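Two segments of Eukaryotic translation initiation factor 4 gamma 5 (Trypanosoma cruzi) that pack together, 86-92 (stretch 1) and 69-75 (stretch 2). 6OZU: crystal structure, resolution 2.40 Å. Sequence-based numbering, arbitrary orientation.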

# COMPACT_ATOMS: atom_id res chain seq x y z
N PHE A 86 5.93 9.83 17.43
CA PHE A 86 5.66 10.83 16.39
C PHE A 86 5.78 10.26 14.99
O PHE A 86 4.88 10.52 14.19
CB PHE A 86 6.50 12.11 16.55
CG PHE A 86 6.12 13.18 15.56
CD1 PHE A 86 5.03 14.00 15.78
CD2 PHE A 86 6.82 13.32 14.36
CE1 PHE A 86 4.65 14.96 14.84
CE2 PHE A 86 6.44 14.27 13.41
CZ PHE A 86 5.36 15.09 13.67
N ILE A 87 6.87 9.52 14.67
CA ILE A 87 7.10 8.91 13.35
C ILE A 87 5.91 8.02 12.97
O ILE A 87 5.43 8.09 11.84
CB ILE A 87 8.44 8.12 13.25
CG1 ILE A 87 9.66 9.06 13.37
CG2 ILE A 87 8.53 7.35 11.93
CD1 ILE A 87 11.00 8.34 13.61
N ARG A 88 5.46 7.20 13.94
CA ARG A 88 4.34 6.27 13.80
C ARG A 88 3.00 6.96 13.50
O ARG A 88 2.24 6.49 12.66
CB ARG A 88 4.25 5.37 15.03
CG ARG A 88 5.30 4.27 15.01
CD ARG A 88 5.53 3.67 16.37
NE ARG A 88 6.42 2.53 16.30
CZ ARG A 88 7.75 2.59 16.39
NH1 ARG A 88 8.35 3.77 16.52
NH2 ARG A 88 8.47 1.49 16.33
N ASN A 89 2.75 8.09 14.14
CA ASN A 89 1.54 8.88 13.91
C ASN A 89 1.64 9.65 12.60
O ASN A 89 0.60 9.92 11.99
CB ASN A 89 1.25 9.79 15.10
CG ASN A 89 0.79 9.01 16.30
OD1 ASN A 89 -0.22 8.30 16.29
ND2 ASN A 89 1.56 9.11 17.36
N ALA A 90 2.88 9.95 12.13
CA ALA A 90 3.09 10.63 10.85
C ALA A 90 2.85 9.64 9.69
O ALA A 90 2.28 10.04 8.68
CB ALA A 90 4.49 11.21 10.77
N ILE A 91 3.23 8.33 9.87
CA ILE A 91 2.95 7.24 8.91
C ILE A 91 1.43 7.04 8.81
O ILE A 91 0.92 7.01 7.70
CB ILE A 91 3.75 5.93 9.19
CG1 ILE A 91 5.27 6.15 9.01
CG2 ILE A 91 3.30 4.80 8.26
CD1 ILE A 91 6.15 5.23 9.87
N ILE A 92 0.70 7.02 9.95
CA ILE A 92 -0.78 6.91 9.99
C ILE A 92 -1.43 8.03 9.18
O ILE A 92 -2.21 7.75 8.27
CB ILE A 92 -1.32 6.85 11.45
CG1 ILE A 92 -0.97 5.50 12.12
CG2 ILE A 92 -2.83 7.12 11.51
CD1 ILE A 92 -1.07 5.49 13.66
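Stretch 2, residues 69-75: LVVSLIN

Stretch 2 is helical throughout, as is stretch 1, and both segments belong to longer helices. The two run roughly antiparallel, with 148° between their N-to-C directions, and their axes come no closer than 10.8 Å. Antiparallel register sets Ile74 by Ile87, CA to CA 7.4 Å, and Val70 by Ile91, CA to CA 9.1 Å; the backbones are thus nearer at the Ile74 end.

Ile74 is the centre of the contact and covers the largest area. Its CA-to-CB bond points toward stretch 1, and with chi1 in p its CG2 meets two residues one helical turn apart: Ile87 CG2 at 3.7 Å and Ile91 CD1 at 4.0 Å. Its backbone serves as well. Arg88, whose CA-to-CB bond points sideways, reaches across with an extended chain (chi2 and chi3 both t), and its NH2 donates a hydrogen bond to Ile74 O at 2.8 Å. The Ile74 CB lies over one face of the guanidinium, 3.5 Å from NH2, so one residue offers both a polar acceptor and an apolar cover.

Ile87 extends the apolar seam through its CD1, 4.1 Å from Leu73 CD1, while Ile91 CD1 packs on Val70 CG1 at 3.7 Å. The rule to read here is i, i+4 spacing on both helices, with a long polar side chain closing the flank.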

# COMPACT_ATOMS: atom_id res chain seq x y z
N LEU A 69 13.31 0.85 4.45
CA LEU A 69 14.04 1.93 5.12
C LEU A 69 13.17 2.50 6.24
O LEU A 69 13.69 2.84 7.29
CB LEU A 69 14.46 3.04 4.14
CG LEU A 69 15.64 2.75 3.20
CD1 LEU A 69 15.77 3.82 2.14
CD2 LEU A 69 16.96 2.61 3.97
N VAL A 70 11.84 2.55 6.01
CA VAL A 70 10.83 3.03 6.96
C VAL A 70 10.72 2.03 8.13
O VAL A 70 10.65 2.45 9.28
CB VAL A 70 9.47 3.34 6.28
CG1 VAL A 70 8.42 3.78 7.30
CG2 VAL A 70 9.63 4.42 5.20
N VAL A 71 10.78 0.70 7.83
CA VAL A 71 10.76 -0.37 8.84
C VAL A 71 12.00 -0.22 9.73
O VAL A 71 11.90 -0.29 10.96
CB VAL A 71 10.68 -1.80 8.21
CG1 VAL A 71 10.78 -2.89 9.28
CG2 VAL A 71 9.42 -1.97 7.39
N SER A 72 13.17 0.02 9.09
CA SER A 72 14.48 0.22 9.71
C SER A 72 14.45 1.40 10.70
O SER A 72 14.94 1.29 11.83
CB SER A 72 15.53 0.43 8.63
OG SER A 72 16.81 0.68 9.18
N LEU A 73 13.84 2.51 10.25
CA LEU A 73 13.68 3.76 10.96
C LEU A 73 12.83 3.58 12.22
O LEU A 73 13.21 4.11 13.25
CB LEU A 73 13.09 4.81 10.00
CG LEU A 73 12.71 6.20 10.51
CD1 LEU A 73 13.90 6.93 11.10
CD2 LEU A 73 12.11 7.03 9.39
N ILE A 74 11.72 2.82 12.16
CA ILE A 74 10.87 2.58 13.34
C ILE A 74 11.44 1.43 14.22
O ILE A 74 11.08 1.32 15.39
CB ILE A 74 9.35 2.42 13.04
CG1 ILE A 74 9.04 1.25 12.12
CG2 ILE A 74 8.76 3.72 12.50
CD1 ILE A 74 7.61 0.79 12.27
N ASN A 75 12.35 0.60 13.68
CA ASN A 75 13.03 -0.44 14.46
C ASN A 75 14.17 0.19 15.30
O ASN A 75 14.55 -0.36 16.34
CB ASN A 75 13.58 -1.54 13.55
CG ASN A 75 12.58 -2.58 13.09
OD1 ASN A 75 12.98 -3.65 12.62
ND2 ASN A 75 11.27 -2.33 13.18